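Local coordinates for protein L544 (PDB 4AMQ) that probably acts as a metal-dependent nucleotidyl transferase, a mimivirus enzyme found in the virion and linked to transcription-coupled DNA repair, at residues E266-E270 and T271-L275; E243-F246 and M247-P250; K361-F364 and T365-I368. One frame throughout, in Å; residues are numbered along the deposited sequence.

Overall arrangement
All three contacts are local ones within the helical domain, and their side chains meet in one small region. The three centres form a triangle: that of contact 2, at the start of helix 248-254, is about 12 Å from that of contact 1 and about 9 Å from that of contact 3, while the centres of contacts 1 and 3 are about 14 Å apart. Y245 OH of contact 2 bonds to I269 O of contact 1, and M247 packs on F364 of contact 3. I268 in turn meets Y363 and Y367. Contacts 1 and 2 lie nearer the manganese site of D66, D68 and D213: the side chains of E270 and F249 are about 9 and 10 Å from a bound manganese ion.

Contact 1: residues E266-E270 and T271-L275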
# COMPACT_ATOMS: atom_id res chain seq x y z
N GLU A 266 -2.22 -20.41 -5.74
CA GLU A 266 -3.23 -19.36 -5.73
C GLU A 266 -4.26 -19.63 -4.64
O GLU A 266 -4.67 -18.72 -3.92
CB GLU A 266 -3.91 -19.26 -7.09
CG GLU A 266 -4.89 -18.09 -7.22
CD GLU A 266 -4.19 -16.75 -7.40
OE1 GLU A 266 -2.96 -16.68 -7.23
OE2 GLU A 266 -4.88 -15.76 -7.71
N TYR A 267 -4.68 -20.89 -4.52
CA TYR A 267 -5.63 -21.27 -3.50
C TYR A 267 -5.07 -21.01 -2.10
O TYR A 267 -5.74 -20.43 -1.25
CB TYR A 267 -6.02 -22.74 -3.63
CG TYR A 267 -6.88 -23.23 -2.50
CD1 TYR A 267 -8.27 -23.14 -2.56
CD2 TYR A 267 -6.31 -23.77 -1.35
CE1 TYR A 267 -9.06 -23.58 -1.51
CE2 TYR A 267 -7.09 -24.21 -0.31
CZ TYR A 267 -8.47 -24.11 -0.39
OH TYR A 267 -9.24 -24.55 0.66
N ILE A 268 -3.84 -21.44 -1.88
CA ILE A 268 -3.19 -21.30 -0.58
C ILE A 268 -3.04 -19.83 -0.18
O ILE A 268 -3.40 -19.44 0.93
CB ILE A 268 -1.80 -21.97 -0.58
CG1 ILE A 268 -1.94 -23.46 -0.87
CG2 ILE A 268 -1.10 -21.74 0.74
CD1 ILE A 268 -0.62 -24.17 -1.07
N ILE A 269 -2.50 -19.04 -1.09
CA ILE A 269 -2.23 -17.63 -0.83
C ILE A 269 -3.52 -16.81 -0.71
O ILE A 269 -3.68 -16.04 0.23
CB ILE A 269 -1.35 -17.02 -1.95
CG1 ILE A 269 0.02 -17.73 -1.98
CG2 ILE A 269 -1.18 -15.52 -1.74
CD1 ILE A 269 0.90 -17.31 -3.14
N GLU A 270 -4.45 -17.02 -1.64
CA GLU A 270 -5.61 -16.14 -1.77
C GLU A 270 -6.88 -16.63 -1.07
O GLU A 270 -7.76 -15.83 -0.75
CB GLU A 270 -5.90 -15.88 -3.25
CG GLU A 270 -4.71 -15.32 -4.03
CD GLU A 270 -4.25 -13.97 -3.52
OE1 GLU A 270 -4.93 -13.40 -2.64
OE2 GLU A 270 -3.22 -13.46 -4.01
N THR A 271 -7.00 -17.93 -0.84
CA THR A 271 -8.20 -18.46 -0.20
C THR A 271 -7.92 -18.96 1.22
O THR A 271 -8.51 -18.46 2.18
CB THR A 271 -8.88 -19.57 -1.03
OG1 THR A 271 -9.34 -19.02 -2.27
CG2 THR A 271 -10.07 -20.15 -0.28
N LYS A 272 -7.03 -19.92 1.34
CA LYS A 272 -6.71 -20.48 2.65
C LYS A 272 -6.18 -19.41 3.61
O LYS A 272 -6.59 -19.36 4.77
CB LYS A 272 -5.70 -21.61 2.52
CG LYS A 272 -5.38 -22.29 3.84
CD LYS A 272 -4.51 -23.51 3.64
CE LYS A 272 -4.07 -24.09 4.97
NZ LYS A 272 -5.24 -24.47 5.82
N PHE A 273 -5.29 -18.55 3.12
CA PHE A 273 -4.69 -17.52 3.96
C PHE A 273 -5.09 -16.11 3.51
O PHE A 273 -4.52 -15.12 3.95
CB PHE A 273 -3.17 -17.65 3.98
CG PHE A 273 -2.69 -18.97 4.53
CD1 PHE A 273 -2.92 -19.31 5.85
CD2 PHE A 273 -2.00 -19.86 3.72
CE1 PHE A 273 -2.48 -20.51 6.35
CE2 PHE A 273 -1.56 -21.07 4.22
CZ PHE A 273 -1.80 -21.40 5.54
N GLY A 274 -6.09 -16.04 2.63
CA GLY A 274 -6.55 -14.78 2.09
C GLY A 274 -6.90 -13.73 3.13
O GLY A 274 -6.58 -12.55 2.96
N LEU A 275 -7.56 -14.14 4.21
CA LEU A 275 -8.03 -13.20 5.23
C LEU A 275 -6.87 -12.64 6.07
O LEU A 275 -6.92 -11.49 6.51
CB LEU A 275 -9.09 -13.84 6.13
CG LEU A 275 -9.72 -12.92 7.18
CD1 LEU A 275 -10.21 -11.62 6.55
CD2 LEU A 275 -10.86 -13.63 7.92
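The ring of Y267 lies against T271, one turn along helix 259-272, in a CH-pi contact: T271 CB sits over one ring face, 4.3 Å from the centroid and 26° off the normal. The ring is swung there because CG is anti to the backbone N (chi1 173°), which carries it alongside the next turn, where CE1 also meets T271 CG2 at 3.8 Å. A branched, compact threonine suits this place, since its carbons fit beneath a ring at the surface.

Round the helix, I268 and F273 run side by side, with I268 CG2 3.6 Å from F273 CE2. Both are buried, as befits an aliphatic and an aromatic chain turned toward helix 334-368, where Y363 meets I268. K272 CG adds cover over the centre of one face of the F273 ring.

The helix widens to a pi-type turn at 268-270. Y267 O accepts both T271 N (2.8 Å), four residues on, and K272 N (2.9 Å), five residues on and the straighter bond at 163°; F273 N reaches back five residues, to I268 O at 3.0 Å. F273 then leaves helical geometry and takes the N-cap position of helix 274-292. G274 fits the tight junction because it has no side chain: its CA lies 3.3 Å from E270 O.

The E270 carboxylate, its chain bent at chi2, forms salt bridges with R59, R252 and K277; E266 pairs with R59 and R252. Such shared acids probably stay ionised, and with R59 from the nucleotidyltransferase part and R252 and K277 from the helical part, they join the two.

Contact 2: residues E243-F246 and M247-P250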
# COMPACT_ATOMS: atom_id res chain seq x y z
N GLU A 243 9.80 -15.27 6.56
CA GLU A 243 8.40 -14.92 6.36
C GLU A 243 7.80 -15.89 5.35
O GLU A 243 7.64 -15.56 4.18
CB GLU A 243 8.26 -13.49 5.86
CG GLU A 243 8.75 -12.42 6.82
CD GLU A 243 10.24 -12.15 6.72
OE1 GLU A 243 10.89 -12.75 5.83
OE2 GLU A 243 10.76 -11.35 7.52
N TYR A 244 7.46 -17.09 5.82
CA TYR A 244 7.11 -18.20 4.93
C TYR A 244 5.87 -17.98 4.08
O TYR A 244 5.74 -18.56 3.00
CB TYR A 244 6.99 -19.49 5.74
CG TYR A 244 8.30 -19.92 6.36
CD1 TYR A 244 9.45 -20.06 5.59
CD2 TYR A 244 8.40 -20.16 7.73
CE1 TYR A 244 10.65 -20.44 6.15
CE2 TYR A 244 9.60 -20.54 8.30
CZ TYR A 244 10.73 -20.68 7.51
OH TYR A 244 11.92 -21.05 8.07
N TYR A 245 4.95 -17.14 4.55
CA TYR A 245 3.76 -16.83 3.77
C TYR A 245 4.11 -15.96 2.56
O TYR A 245 3.66 -16.22 1.45
CB TYR A 245 2.72 -16.12 4.63
CG TYR A 245 1.52 -15.65 3.83
CD1 TYR A 245 0.64 -16.55 3.26
CD2 TYR A 245 1.28 -14.29 3.65
CE1 TYR A 245 -0.44 -16.13 2.54
CE2 TYR A 245 0.18 -13.86 2.93
CZ TYR A 245 -0.67 -14.78 2.38
OH TYR A 245 -1.77 -14.36 1.65
N PHE A 246 4.92 -14.94 2.79
CA PHE A 246 5.31 -14.03 1.72
C PHE A 246 6.35 -14.64 0.79
O PHE A 246 6.52 -14.18 -0.34
CB PHE A 246 5.77 -12.69 2.31
CG PHE A 246 4.68 -11.93 3.00
CD1 PHE A 246 3.79 -11.16 2.27
CD2 PHE A 246 4.52 -12.01 4.38
CE1 PHE A 246 2.77 -10.46 2.91
CE2 PHE A 246 3.51 -11.31 5.01
CZ PHE A 246 2.63 -10.54 4.28
N MET A 247 7.03 -15.68 1.26
CA MET A 247 8.00 -16.39 0.43
C MET A 247 7.30 -17.31 -0.56
O MET A 247 7.93 -17.86 -1.46
CB MET A 247 8.97 -17.18 1.31
CG MET A 247 9.84 -16.29 2.19
SD MET A 247 10.53 -17.15 3.62
CE MET A 247 11.69 -18.26 2.83
N LEU A 248 5.99 -17.49 -0.39
CA LEU A 248 5.19 -18.24 -1.36
C LEU A 248 4.99 -17.44 -2.64
O LEU A 248 4.78 -18.01 -3.71
CB LEU A 248 3.82 -18.61 -0.77
CG LEU A 248 3.77 -19.62 0.38
CD1 LEU A 248 2.34 -19.75 0.88
CD2 LEU A 248 4.31 -20.98 -0.05
N PHE A 249 5.04 -16.11 -2.52
CA PHE A 249 4.83 -15.22 -3.65
C PHE A 249 5.91 -15.37 -4.73
O PHE A 249 5.59 -15.40 -5.92
CB PHE A 249 4.74 -13.76 -3.19
CG PHE A 249 3.46 -13.43 -2.46
CD1 PHE A 249 3.16 -14.02 -1.25
CD2 PHE A 249 2.55 -12.52 -3.00
CE1 PHE A 249 1.98 -13.72 -0.58
CE2 PHE A 249 1.37 -12.22 -2.34
CZ PHE A 249 1.09 -12.82 -1.13
N PRO A 250 7.19 -15.46 -4.33
CA PRO A 250 8.20 -15.78 -5.34
C PRO A 250 7.95 -17.15 -5.97
O PRO A 250 8.14 -17.32 -7.17
CB PRO A 250 9.51 -15.80 -4.54
CG PRO A 250 9.24 -14.90 -3.38
CD PRO A 250 7.79 -15.10 -3.04
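An aromatic cluster of Y245, F246 and F249 marks the approach to helix 248-254. F249 presents its edge to the face of Y245 in a T-shaped pair, with centroids 5.6 Å apart and planes at 81°; its CE1 does the touching, 3.9 Å from Y245 CE2 and offset toward the rim of the tyrosine ring. F246 lies nearly parallel to F249 but slid aside, so these two rings hardly overlap. Aromatic residues suit the spot because the cluster uses both edge and face: F249 offers an edge to Y245, while Y245 CD2 lies over the centre of the F246 face.

The chain turns sharply beneath them. A type I beta turn runs from Y245 to L248, closed by L248 N to Y245 O at 3.2 Å, with the donor well above the carbonyl plane. F249 N approaches F246 O (3.3 Å) in the same manner, whereas M247 N meets E243 O (3.0 Å) nearly end-on. Y245 OH reaches I269 O, joining the turn to helix 259-272.

On another side, M247 and Y244 make a Met-aromatic contact. The sulfur SD stands obliquely to the ring, 3.7 Å from Y244 CD1, and a bend at chi3 (69°) brings the methyl CE to 4.0 Å from that same carbon. Flexible and apolar, this buried methionine also packs against L237 and F364. L248, buried too, sets CG 3.4 Å from Y244 O and packs against I268 and I269 of helix 259-272.

Contact 3: residues K361-F364 and T365-I368; sequences KKYF and TRYI
Apolar contact comes first with F364 and I368, which lie side by side on the buried flank of helix 334-368. I368 CB stands over one face of the F364 ring, offset toward its rim, while CG1 approaches F364 CZ at 4.2 Å. Bulky apolar residues suit this flank, for L237 and L251 pack on both of them. Y367 belongs to the buried side too: its ring meets I261 and I268, and its hydroxyl bonds to Q264, so a tyrosine can cross the interface and still have a polar partner at its far end.

The hydrogen bonds are those of an alpha-helix near its C-terminal end: the backbone bonds each link an N-H to the carbonyl four residues earlier, and one side-chain bond is added. T365 N to K361 O is almost straight (3.0 Å, 177°), and I368 N meets F364 O at 2.8 Å with the donor nearly in line with the carbonyl. K362 O takes two donors from the same face of its plane: R366 N at 2.9 Å and, from the side of the carbonyl rather than along it, the hydroxyl T365 OG1, also at 2.9 Å. The threonine OG1 sits between backbone N and carbonyl carbon (chi1 59°), a position from which it folds back onto the preceding turn and so satisfies its hydroxyl within the helix.

Charged groups occupy the exposed side. R366 lies beside Y363, and NH1 is 3.9 Å from Y363 CD1, which sits over one guanidinium face; the ring and guanidinium planes are inclined at 67°. K362 runs along the same way, its NZ 4.5 Å from R366 NH2, a proximity of like charges probably eased by solvent. The lysine's long aliphatic chain lets CE lie over one face of the Y363 ring, near its rim.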
# COMPACT_ATOMS: atom_id res chain seq x y z
N LYS A 361 4.80 -22.33 6.58
CA LYS A 361 6.13 -22.91 6.44
C LYS A 361 6.15 -24.22 5.67
O LYS A 361 7.06 -24.46 4.88
CB LYS A 361 6.78 -23.10 7.81
CG LYS A 361 8.14 -23.78 7.77
CD LYS A 361 8.80 -23.82 9.14
CE LYS A 361 10.06 -24.67 9.12
NZ LYS A 361 11.05 -24.22 8.10
N LYS A 362 5.14 -25.06 5.90
CA LYS A 362 5.08 -26.37 5.28
C LYS A 362 4.76 -26.29 3.79
O LYS A 362 5.27 -27.08 3.00
CB LYS A 362 4.05 -27.25 5.99
CG LYS A 362 2.78 -26.50 6.35
CD LYS A 362 1.72 -27.44 6.91
CE LYS A 362 1.20 -28.38 5.85
NZ LYS A 362 -0.05 -29.07 6.28
N TYR A 363 3.89 -25.35 3.42
CA TYR A 363 3.57 -25.16 2.01
C TYR A 363 4.77 -24.60 1.27
O TYR A 363 4.96 -24.86 0.09
CB TYR A 363 2.35 -24.27 1.85
CG TYR A 363 1.13 -24.85 2.49
CD1 TYR A 363 0.35 -25.78 1.82
CD2 TYR A 363 0.76 -24.49 3.78
CE1 TYR A 363 -0.77 -26.33 2.41
CE2 TYR A 363 -0.36 -25.04 4.38
CZ TYR A 363 -1.12 -25.96 3.68
OH TYR A 363 -2.24 -26.51 4.27
N PHE A 364 5.58 -23.81 1.97
CA PHE A 364 6.81 -23.32 1.40
C PHE A 364 7.77 -24.48 1.15
O PHE A 364 8.18 -24.72 0.02
CB PHE A 364 7.47 -22.28 2.30
CG PHE A 364 8.81 -21.83 1.81
CD1 PHE A 364 8.91 -20.97 0.73
CD2 PHE A 364 9.98 -22.27 2.41
CE1 PHE A 364 10.14 -20.55 0.26
CE2 PHE A 364 11.21 -21.86 1.95
CZ PHE A 364 11.29 -21.00 0.87
N THR A 365 8.12 -25.19 2.22
CA THR A 365 9.05 -26.31 2.13
C THR A 365 8.63 -27.32 1.07
O THR A 365 9.46 -27.88 0.36
CB THR A 365 9.23 -27.02 3.49
OG1 THR A 365 7.96 -27.51 3.95
CG2 THR A 365 9.80 -26.06 4.53
N ARG A 366 7.32 -27.54 0.97
CA ARG A 366 6.77 -28.47 -0.02
C ARG A 366 7.07 -28.05 -1.45
O ARG A 366 7.55 -28.85 -2.26
CB ARG A 366 5.27 -28.61 0.16
CG ARG A 366 4.58 -29.32 -0.98
CD ARG A 366 3.08 -29.33 -0.78
NE ARG A 366 2.72 -29.91 0.51
CZ ARG A 366 1.49 -29.90 1.02
NH1 ARG A 366 0.49 -29.36 0.33
NH2 ARG A 366 1.25 -30.45 2.20
N TYR A 367 6.79 -26.79 -1.77
CA TYR A 367 6.96 -26.30 -3.13
C TYR A 367 8.40 -25.93 -3.47
O TYR A 367 8.82 -26.01 -4.62
CB TYR A 367 5.99 -25.15 -3.43
CG TYR A 367 4.55 -25.61 -3.50
CD1 TYR A 367 4.04 -26.16 -4.66
CD2 TYR A 367 3.71 -25.50 -2.40
CE1 TYR A 367 2.73 -26.59 -4.73
CE2 TYR A 367 2.40 -25.92 -2.45
CZ TYR A 367 1.91 -26.47 -3.62
OH TYR A 367 0.61 -26.89 -3.68
N ILE A 368 9.17 -25.53 -2.46
CA ILE A 368 10.58 -25.23 -2.67
C ILE A 368 11.35 -26.52 -2.98
O ILE A 368 12.35 -26.49 -3.69
CB ILE A 368 11.21 -24.51 -1.45
CG1 ILE A 368 12.57 -23.92 -1.82
CG2 ILE A 368 11.33 -25.46 -0.27
CD1 ILE A 368 12.52 -22.95 -2.98